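Side-chain contacts in 3-hydroxyadipyl-CoA dehydrogenase (Escherichia coli, PDB 3MOG), which oxidises (3S)-3-hydroxyadipyl-CoA to 3-oxoadipyl-CoA with NAD(+) as the hydride acceptor, a step in the breakdown of phenylacetate: residues 307-312 against 369-374; 399-404 against 428-433; 439-444 against 461-466. All coordinates share one frame; numbering follows the deposited sequence.

Along the chain the three contacts come in series, each closed before the next opens, and none encloses or crosses another. Contact 1 closes first, bringing helix 362-373 back to edge strand 307-309 after 56 intervening residues that include most strands of the six-stranded mixed sheet. Contact 2 follows in the C-terminal domain, where helix 390-406 meets helix 429-436 across a loop that includes helix 412-422. Contact 3 closes the shortest loop, between helices 438-452 and 461-473. Contacts 2 and 3 form continuous packing, since Leu402 lies against Leu462 and Leu463. A salt bridge from Asp312 to Arg443 joins the segments of contacts 1 and 3, linking the region of the six-stranded sheet to the helices of contact 3.

Contact 1 (307-312 against 369-374); sequences VEKKSD and IYYLQQ
Tyr371 reaches from helix 362-373 to Val307 and Lys309 on strand 307-309, an outermost strand of the mixed sheet in the reduced Rossmann-fold domain. This is a helix-on-sheet contact at the surface, and the tyrosine contributes the largest share of the buried area. Its CG stands anti to the backbone N (chi1 171°), which carries the ring off the helix toward the strand. CG1 of Val307 is the branch that meets it, approaching the ring obliquely on the CD2 side. The nearest ring atom is CE2, 3.6 Å from Val307 CG1, while CZ lies 4.0 Å from the same methyl. Beyond the ring, the phenol oxygen comes to the side chain of Lys309, whose extended chain crosses the tyrosine at about a right angle. The lysine meets it through its aliphatic carbons, so the contact is van der Waals packing of a methylene chain against a phenol oxygen.

Neighbouring elements extend the packing: Tyr371 also touches Ile317 and Val307 touches Thr315, both on strand 314-317, the next strand of the sheet. The next residue of the helix, Leu372, packs on Ile354 and Val379, of strands 351-356 and 378-381. At the outer end of the contact, Tyr371 OH sits 3.4 Å from Lys309 CE and 4.1 Å from Lys309 CG.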
loop_
_atom_site.group_PDB
_atom_site.type_symbol
_atom_site.label_atom_id
_atom_site.label_comp_id
_atom_site.label_asym_id
_atom_site.label_seq_id
_atom_site.Cartn_x
_atom_site.Cartn_y
_atom_site.Cartn_z
ATOM N N VAL C 307 0.267 -39.363 -30.686
ATOM C CA VAL C 307 0.227 -38.782 -29.343
ATOM C C VAL C 307 1.464 -39.202 -28.551
ATOM O O VAL C 307 1.720 -40.394 -28.370
ATOM C CB VAL C 307 -1.048 -39.204 -28.568
ATOM C CG1 VAL C 307 -1.021 -38.657 -27.157
ATOM C CG2 VAL C 307 -2.297 -38.727 -29.284
ATOM N N GLU C 308 2.216 -38.218 -28.069
ATOM C CA GLU C 308 3.457 -38.489 -27.357
ATOM C C GLU C 308 3.589 -37.669 -26.068
ATOM O O GLU C 308 3.865 -36.460 -26.106
ATOM C CB GLU C 308 4.645 -38.241 -28.281
ATOM C CG GLU C 308 5.945 -38.826 -27.785
ATOM C CD GLU C 308 7.140 -38.277 -28.529
ATOM O OE1 GLU C 308 7.002 -37.948 -29.732
ATOM O OE2 GLU C 308 8.216 -38.174 -27.907
ATOM N N LYS C 309 3.386 -38.337 -24.931
ATOM C CA LYS C 309 3.531 -37.708 -23.621
ATOM C C LYS C 309 5.004 -37.475 -23.325
ATOM O O LYS C 309 5.755 -38.420 -23.098
ATOM C CB LYS C 309 2.929 -38.581 -22.519
ATOM C CG LYS C 309 1.428 -38.810 -22.596
ATOM C CD LYS C 309 1.003 -39.863 -21.578
ATOM C CE LYS C 309 -0.354 -40.449 -21.918
ATOM N NZ LYS C 309 -0.733 -41.558 -20.995
ATOM N N LYS C 310 5.420 -36.214 -23.346
ATOM C CA LYS C 310 6.762 -35.861 -22.890
ATOM C C LYS C 310 6.721 -35.583 -21.382
ATOM O O LYS C 310 5.692 -35.799 -20.728
ATOM C CB LYS C 310 7.340 -34.692 -23.699
ATOM C CG LYS C 310 7.257 -34.913 -25.211
ATOM C CD LYS C 310 8.367 -34.227 -25.991
ATOM C CE LYS C 310 8.476 -34.841 -27.390
ATOM N NZ LYS C 310 9.537 -34.222 -28.234
ATOM N N SER C 311 7.840 -35.143 -20.819
ATOM C CA SER C 311 7.869 -34.803 -19.403
ATOM C C SER C 311 7.578 -33.311 -19.232
ATOM O O SER C 311 7.505 -32.572 -20.224
ATOM C CB SER C 311 9.219 -35.167 -18.792
ATOM O OG SER C 311 10.242 -34.374 -19.366
ATOM N N ASP C 312 7.416 -32.896 -17.972
ATOM C CA ASP C 312 7.188 -31.502 -17.581
ATOM C C ASP C 312 5.848 -30.987 -18.113
ATOM O O ASP C 312 5.770 -29.887 -18.650
ATOM C CB ASP C 312 8.371 -30.598 -18.002
ATOM C CG ASP C 312 8.544 -29.370 -17.095
ATOM O OD1 ASP C 312 9.024 -28.324 -17.593
ATOM O OD2 ASP C 312 8.209 -29.449 -15.889
ATOM N N ILE C 369 -8.948 -31.314 -27.570
ATOM C CA ILE C 369 -10.199 -31.526 -26.828
ATOM C C ILE C 369 -10.607 -33.002 -26.906
ATOM O O ILE C 369 -10.992 -33.595 -25.886
ATOM C CB ILE C 369 -11.359 -30.601 -27.328
ATOM C CG1 ILE C 369 -11.029 -29.132 -27.060
ATOM C CG2 ILE C 369 -12.704 -30.970 -26.669
ATOM C CD1 ILE C 369 -12.003 -28.126 -27.684
ATOM N N TYR C 370 -10.493 -33.579 -28.108
ATOM C CA TYR C 370 -10.804 -34.991 -28.342
ATOM C C TYR C 370 -9.952 -35.887 -27.446
ATOM O O TYR C 370 -10.486 -36.712 -26.707
ATOM C CB TYR C 370 -10.623 -35.387 -29.828
ATOM C CG TYR C 370 -10.835 -36.879 -30.087
ATOM C CD1 TYR C 370 -12.123 -37.408 -30.258
ATOM C CD2 TYR C 370 -9.751 -37.762 -30.140
ATOM C CE1 TYR C 370 -12.324 -38.779 -30.473
ATOM C CE2 TYR C 370 -9.938 -39.130 -30.347
ATOM C CZ TYR C 370 -11.224 -39.632 -30.517
ATOM O OH TYR C 370 -11.398 -40.983 -30.729
ATOM N N TYR C 371 -8.635 -35.710 -27.519
ATOM C CA TYR C 371 -7.690 -36.480 -26.712
ATOM C C TYR C 371 -8.059 -36.514 -25.233
ATOM O O TYR C 371 -7.997 -37.571 -24.597
ATOM C CB TYR C 371 -6.266 -35.934 -26.879
ATOM C CG TYR C 371 -5.277 -36.550 -25.916
ATOM C CD1 TYR C 371 -4.770 -35.816 -24.832
ATOM C CD2 TYR C 371 -4.866 -37.876 -26.068
ATOM C CE1 TYR C 371 -3.871 -36.387 -23.937
ATOM C CE2 TYR C 371 -3.971 -38.459 -25.178
ATOM C CZ TYR C 371 -3.472 -37.708 -24.121
ATOM O OH TYR C 371 -2.584 -38.286 -23.246
ATOM N N LEU C 372 -8.445 -35.353 -24.703
ATOM C CA LEU C 372 -8.772 -35.213 -23.294
ATOM C C LEU C 372 -10.054 -35.938 -22.926
ATOM O O LEU C 372 -10.108 -36.622 -21.897
ATOM C CB LEU C 372 -8.868 -33.732 -22.910
ATOM C CG LEU C 372 -7.548 -32.957 -22.881
ATOM C CD1 LEU C 372 -7.797 -31.464 -22.739
ATOM C CD2 LEU C 372 -6.658 -33.475 -21.768
ATOM N N GLN C 373 -11.073 -35.785 -23.776
ATOM C CA GLN C 373 -12.391 -36.399 -23.583
ATOM C C GLN C 373 -12.298 -37.919 -23.557
ATOM O O GLN C 373 -12.998 -38.578 -22.784
ATOM C CB GLN C 373 -13.354 -35.964 -24.688
ATOM C CG GLN C 373 -13.930 -34.569 -24.522
ATOM C CD GLN C 373 -14.693 -34.105 -25.751
ATOM O OE1 GLN C 373 -14.482 -34.608 -26.856
ATOM N NE2 GLN C 373 -15.580 -33.136 -25.565
ATOM N N GLN C 374 -11.402 -38.458 -24.379
ATOM C CA GLN C 374 -11.176 -39.896 -24.459
ATOM C C GLN C 374 -10.432 -40.445 -23.230
ATOM O O GLN C 374 -10.183 -41.653 -23.133
ATOM C CB GLN C 374 -10.435 -40.239 -25.761
ATOM C CG GLN C 374 -10.901 -41.546 -26.428
ATOM C CD GLN C 374 -12.385 -41.546 -26.802
ATOM O OE1 GLN C 374 -12.908 -40.566 -27.348
ATOM N NE2 GLN C 374 -13.068 -42.654 -26.512
#

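Contact 2 (399-404 against 428-433); sequences NEALDA and GPLAWG
With chi1 of -78° in Leu402 and -58° in Leu430, each leucine has its CG anti to its own carbonyl carbon and beside its backbone N, and these torsions bring the two CD2 methyls together between the helices. Leu402 CD2 and Leu430 CD2 are 3.7 Å apart, and Leu430 CD2 also lies 4.0 Å from Leu402 CG. The side chains run obliquely past each other, meeting mainly through the CD2 branches. Beside this pair, Ala401 points its methyl directly at the start of the other helix. Its CB meets the CB-CG side of the pyrrolidine ring of Pro429, 3.7 Å from Pro429 CB and 3.8 Å from Pro429 CG, and Leu430 CD2 adds a further contact at 4.1 Å from Ala401 CB. Consistent with the small size of the alanine, the CA atoms of Ala401 and Pro429 are 6.5 Å apart.

The contact joins helix 390-406 to the first turn of helix 429-436 in the C-terminal domain; the axes of the two short segments pass 9.4 Å apart at a signed crossing angle of -116°. Gly428 occupies the N-cap position, and Asp416 of helix 412-422 accepts a hydrogen bond from the backbone N of Leu430. That same helix packs on the contact through Ile415 against Ala401 and Met419 against Pro429, while Leu402 continues onto Trp438.

All four touching residues are buried, and what meets is entirely aliphatic: two leucine methyls, an alanine methyl and a proline ring. Cohesion between these two segments therefore rests on shape and the exclusion of water, without directional polar bonds.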
loop_
_atom_site.group_PDB
_atom_site.type_symbol
_atom_site.label_atom_id
_atom_site.label_comp_id
_atom_site.label_asym_id
_atom_site.label_seq_id
_atom_site.Cartn_x
_atom_site.Cartn_y
_atom_site.Cartn_z
ATOM N N ASN C 399 1.631 -20.653 -0.965
ATOM C CA ASN C 399 2.524 -19.518 -0.729
ATOM C C ASN C 399 2.221 -18.806 0.593
ATOM O O ASN C 399 3.123 -18.547 1.399
ATOM C CB ASN C 399 2.371 -18.545 -1.889
ATOM C CG ASN C 399 3.589 -17.682 -2.096
ATOM O OD1 ASN C 399 4.717 -18.106 -1.857
ATOM N ND2 ASN C 399 3.366 -16.465 -2.589
ATOM N N GLU C 400 0.941 -18.522 0.807
ATOM C CA GLU C 400 0.429 -17.969 2.066
ATOM C C GLU C 400 0.652 -18.872 3.292
ATOM O O GLU C 400 1.013 -18.383 4.366
ATOM C CB GLU C 400 -1.055 -17.610 1.904
ATOM C CG GLU C 400 -1.537 -16.591 2.922
ATOM C CD GLU C 400 -0.688 -15.340 2.911
ATOM O OE1 GLU C 400 0.001 -15.077 3.921
ATOM O OE2 GLU C 400 -0.685 -14.643 1.878
ATOM N N ALA C 401 0.465 -20.183 3.135
ATOM C CA ALA C 401 0.781 -21.143 4.212
ATOM C C ALA C 401 2.273 -21.148 4.569
ATOM O O ALA C 401 2.649 -21.202 5.743
ATOM C CB ALA C 401 0.350 -22.539 3.818
ATOM N N LEU C 402 3.112 -21.072 3.544
ATOM C CA LEU C 402 4.537 -21.016 3.713
ATOM C C LEU C 402 4.970 -19.725 4.404
ATOM O O LEU C 402 5.877 -19.738 5.237
ATOM C CB LEU C 402 5.223 -21.120 2.352
ATOM C CG LEU C 402 5.354 -22.492 1.694
ATOM C CD1 LEU C 402 5.752 -22.271 0.264
ATOM C CD2 LEU C 402 6.359 -23.397 2.399
ATOM N N ASP C 403 4.331 -18.610 4.061
ATOM C CA ASP C 403 4.669 -17.342 4.706
ATOM C C ASP C 403 4.290 -17.364 6.189
ATOM O O ASP C 403 5.024 -16.845 7.035
ATOM C CB ASP C 403 3.996 -16.169 4.009
ATOM C CG ASP C 403 4.306 -14.844 4.683
ATOM O OD1 ASP C 403 5.448 -14.367 4.544
ATOM O OD2 ASP C 403 3.417 -14.294 5.370
ATOM N N ALA C 404 3.159 -17.982 6.496
ATOM C CA ALA C 404 2.725 -18.104 7.874
ATOM C C ALA C 404 3.713 -18.960 8.670
ATOM O O ALA C 404 4.026 -18.629 9.819
ATOM C CB ALA C 404 1.310 -18.685 7.946
ATOM N N GLY C 428 -3.773 -30.572 3.368
ATOM C CA GLY C 428 -3.144 -29.414 3.992
ATOM C C GLY C 428 -2.165 -28.830 2.979
ATOM O O GLY C 428 -1.513 -29.583 2.257
ATOM N N PRO C 429 -2.037 -27.494 2.927
ATOM C CA PRO C 429 -1.296 -26.821 1.831
ATOM C C PRO C 429 0.192 -27.173 1.743
ATOM O O PRO C 429 0.758 -27.196 0.642
ATOM C CB PRO C 429 -1.460 -25.323 2.138
ATOM C CG PRO C 429 -2.286 -25.231 3.371
ATOM C CD PRO C 429 -2.398 -26.569 4.013
ATOM N N LEU C 430 0.819 -27.452 2.883
ATOM C CA LEU C 430 2.239 -27.782 2.895
ATOM C C LEU C 430 2.457 -29.194 2.365
ATOM O O LEU C 430 3.346 -29.406 1.542
ATOM C CB LEU C 430 2.833 -27.583 4.288
ATOM C CG LEU C 430 2.597 -26.115 4.704
ATOM C CD1 LEU C 430 2.773 -25.858 6.166
ATOM C CD2 LEU C 430 3.469 -25.177 3.917
ATOM N N ALA C 431 1.609 -30.131 2.805
ATOM C CA ALA C 431 1.604 -31.500 2.277
ATOM C C ALA C 431 1.271 -31.473 0.807
ATOM O O ALA C 431 1.797 -32.266 0.037
ATOM C CB ALA C 431 0.589 -32.374 3.013
ATOM N N TRP C 432 0.389 -30.554 0.431
ATOM C CA TRP C 432 -0.004 -30.393 -0.952
ATOM C C TRP C 432 1.152 -29.913 -1.821
ATOM O O TRP C 432 1.347 -30.423 -2.924
ATOM C CB TRP C 432 -1.162 -29.410 -1.054
ATOM C CG TRP C 432 -2.100 -29.711 -2.170
ATOM C CD1 TRP C 432 -1.884 -30.560 -3.224
ATOM C CD2 TRP C 432 -3.390 -29.145 -2.368
ATOM N NE1 TRP C 432 -2.968 -30.570 -4.051
ATOM C CE2 TRP C 432 -3.911 -29.705 -3.557
ATOM C CE3 TRP C 432 -4.167 -28.232 -1.652
ATOM C CZ2 TRP C 432 -5.179 -29.381 -4.048
ATOM C CZ3 TRP C 432 -5.435 -27.907 -2.139
ATOM C CH2 TRP C 432 -5.925 -28.478 -3.329
ATOM N N GLY C 433 1.913 -28.943 -1.311
ATOM C CA GLY C 433 3.074 -28.387 -2.011
ATOM C C GLY C 433 4.172 -29.424 -2.231
ATOM O O GLY C 433 4.794 -29.456 -3.294
#

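Contact 3 (439-444 against 461-466)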
loop_
_atom_site.group_PDB
_atom_site.type_symbol
_atom_site.label_atom_id
_atom_site.label_comp_id
_atom_site.label_asym_id
_atom_site.label_seq_id
_atom_site.Cartn_x
_atom_site.Cartn_y
_atom_site.Cartn_z
ATOM N N GLN C 439 9.514 -26.714 -6.785
ATOM C CA GLN C 439 10.066 -26.010 -7.928
ATOM C C GLN C 439 8.980 -25.657 -8.921
ATOM O O GLN C 439 9.041 -24.612 -9.566
ATOM C CB GLN C 439 11.137 -26.841 -8.624
ATOM C CG GLN C 439 12.416 -26.954 -7.850
ATOM C CD GLN C 439 13.298 -28.041 -8.405
ATOM O OE1 GLN C 439 14.231 -27.765 -9.151
ATOM N NE2 GLN C 439 12.986 -29.291 -8.071
ATOM N N ARG C 440 7.994 -26.540 -9.025
ATOM C CA ARG C 440 6.847 -26.337 -9.889
ATOM C C ARG C 440 5.969 -25.169 -9.425
ATOM O O ARG C 440 5.530 -24.363 -10.244
ATOM C CB ARG C 440 6.018 -27.623 -9.963
ATOM C CG ARG C 440 4.902 -27.556 -10.990
ATOM C CD ARG C 440 4.237 -28.896 -11.188
ATOM N NE ARG C 440 3.170 -28.752 -12.168
ATOM C CZ ARG C 440 2.450 -29.760 -12.647
ATOM N NH1 ARG C 440 1.491 -29.502 -13.522
ATOM N NH2 ARG C 440 2.668 -31.016 -12.237
ATOM N N ILE C 441 5.706 -25.099 -8.124
ATOM C CA ILE C 441 4.938 -23.990 -7.550
ATOM C C ILE C 441 5.721 -22.692 -7.699
ATOM O O ILE C 441 5.163 -21.669 -8.101
ATOM C CB ILE C 441 4.574 -24.234 -6.055
ATOM C CG1 ILE C 441 3.694 -25.482 -5.910
ATOM C CG2 ILE C 441 3.897 -22.998 -5.432
ATOM C CD1 ILE C 441 2.463 -25.481 -6.789
ATOM N N LEU C 442 7.020 -22.757 -7.412
ATOM C CA LEU C 442 7.911 -21.606 -7.575
ATOM C C LEU C 442 7.908 -21.035 -8.988
ATOM O O LEU C 442 7.743 -19.832 -9.158
ATOM C CB LEU C 442 9.348 -21.952 -7.159
ATOM C CG LEU C 442 10.392 -20.886 -7.405
ATOM C CD1 LEU C 442 10.242 -19.738 -6.389
ATOM C CD2 LEU C 442 11.793 -21.468 -7.398
ATOM N N ARG C 443 8.083 -21.896 -9.993
ATOM C CA ARG C 443 8.145 -21.447 -11.393
ATOM C C ARG C 443 6.864 -20.711 -11.844
ATOM O O ARG C 443 6.933 -19.659 -12.488
ATOM C CB ARG C 443 8.438 -22.629 -12.320
ATOM C CG ARG C 443 8.464 -22.271 -13.814
ATOM C CD ARG C 443 8.867 -23.465 -14.669
ATOM N NE ARG C 443 8.054 -24.650 -14.381
ATOM C CZ ARG C 443 8.316 -25.870 -14.839
ATOM N NH1 ARG C 443 9.366 -26.082 -15.626
ATOM N NH2 ARG C 443 7.515 -26.877 -14.514
ATOM N N LEU C 444 5.722 -21.285 -11.481
ATOM C CA LEU C 444 4.411 -20.718 -11.744
ATOM C C LEU C 444 4.262 -19.313 -11.151
ATOM O O LEU C 444 3.959 -18.357 -11.875
ATOM C CB LEU C 444 3.353 -21.663 -11.191
ATOM C CG LEU C 444 1.879 -21.272 -11.109
ATOM C CD1 LEU C 444 1.331 -20.863 -12.444
ATOM C CD2 LEU C 444 1.144 -22.499 -10.621
ATOM N N SER C 461 9.973 -16.214 0.768
ATOM C CA SER C 461 11.368 -16.621 0.951
ATOM C C SER C 461 11.513 -18.135 1.248
ATOM O O SER C 461 12.423 -18.789 0.715
ATOM C CB SER C 461 12.044 -15.711 1.987
ATOM O OG SER C 461 13.182 -16.321 2.566
ATOM N N LEU C 462 10.571 -18.696 2.015
ATOM C CA LEU C 462 10.566 -20.146 2.324
ATOM C C LEU C 462 10.240 -21.032 1.116
ATOM O O LEU C 462 10.703 -22.177 1.036
ATOM C CB LEU C 462 9.620 -20.471 3.500
ATOM C CG LEU C 462 9.620 -21.904 4.056
ATOM C CD1 LEU C 462 11.014 -22.296 4.572
ATOM C CD2 LEU C 462 8.576 -22.058 5.159
ATOM N N LEU C 463 9.441 -20.516 0.182
ATOM C CA LEU C 463 9.207 -21.233 -1.059
ATOM C C LEU C 463 10.495 -21.363 -1.857
ATOM O O LEU C 463 10.830 -22.480 -2.274
ATOM C CB LEU C 463 8.076 -20.622 -1.903
ATOM C CG LEU C 463 7.732 -21.253 -3.263
ATOM C CD1 LEU C 463 7.335 -22.720 -3.180
ATOM C CD2 LEU C 463 6.626 -20.472 -3.953
ATOM N N ARG C 464 11.227 -20.260 -2.050
ATOM C CA ARG C 464 12.543 -20.345 -2.739
ATOM C C ARG C 464 13.462 -21.329 -2.020
ATOM O O ARG C 464 14.129 -22.144 -2.660
ATOM C CB ARG C 464 13.261 -18.988 -2.861
ATOM C CG ARG C 464 12.422 -17.867 -3.504
ATOM C CD ARG C 464 13.294 -16.678 -3.906
ATOM N NE ARG C 464 12.514 -15.673 -4.617
ATOM C CZ ARG C 464 12.270 -15.676 -5.924
ATOM N NH1 ARG C 464 12.762 -16.627 -6.714
ATOM N NH2 ARG C 464 11.544 -14.702 -6.450
ATOM N N GLN C 465 13.466 -21.241 -0.689
ATOM C CA GLN C 465 14.249 -22.106 0.181
ATOM C C GLN C 465 13.889 -23.574 -0.023
ATOM O O GLN C 465 14.782 -24.421 -0.112
ATOM C CB GLN C 465 14.055 -21.686 1.641
ATOM C CG GLN C 465 14.762 -22.528 2.713
ATOM C CD GLN C 465 14.658 -21.899 4.121
ATOM O OE1 GLN C 465 14.599 -22.613 5.137
ATOM N NE2 GLN C 465 14.625 -20.559 4.178
ATOM N N ARG C 466 12.595 -23.871 -0.127
ATOM C CA ARG C 466 12.169 -25.258 -0.323
ATOM C C ARG C 466 12.371 -25.784 -1.744
ATOM O O ARG C 466 12.595 -26.983 -1.932
ATOM C CB ARG C 466 10.738 -25.491 0.161
ATOM C CG ARG C 466 10.660 -25.534 1.677
ATOM C CD ARG C 466 9.400 -26.206 2.142
ATOM N NE ARG C 466 9.393 -26.286 3.591
ATOM C CZ ARG C 466 8.396 -26.752 4.335
ATOM N NH1 ARG C 466 7.270 -27.190 3.779
ATOM N NH2 ARG C 466 8.532 -26.767 5.653
#
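Leu463 projects from helix 461-473 toward the side of helix 438-452 where Ile441 and Leu442 lie next to each other. Its side chain crosses that of Ile441 at about a right angle, with both of its methyls against one branch of the isoleucine: Ile441 CG2 is 4.0 Å from Leu463 CD2 and 4.1 Å from Leu463 CD1. Leu463 CD2 also reaches the neighbouring backbone, lying 4.0 Å from Leu442 CA, and Leu442 CB is 4.3 Å from Leu463 CG. Farther along, Leu442 and Arg464 again meet nearly at right angles. Leu442 CG is anti to the backbone N (chi1 174°), which extends the leucine toward the arginine, and its CD1 touches the chain near its root, 4.1 Å from Arg464 CG, and at the guanidinium, 4.0 Å from Arg464 NH1. The methyl approaches the guanidinium obliquely.

Both helices belong to a C-terminal domain of the 3-hydroxyacyl-CoA dehydrogenase family. They are consecutive helices, packed with the N-to-C directions of the short segments 132° apart, closer to antiparallel than to parallel. Leu463 extends the interface onto helix 390-406 by touching Asn399 and Leu402, and it packs on Trp438 and Leu445 of its partner helix.

The polar end of Arg464 has two partners outside the segments. Its NH1 forms a salt bridge with Glu446, one turn beyond Leu442 on the same helix, while NE donates to the backbone O of His451 in a neighbouring subunit of the trimer. Ser461 OG is hydrogen-bonded to His451 NE2 of that neighbouring subunit.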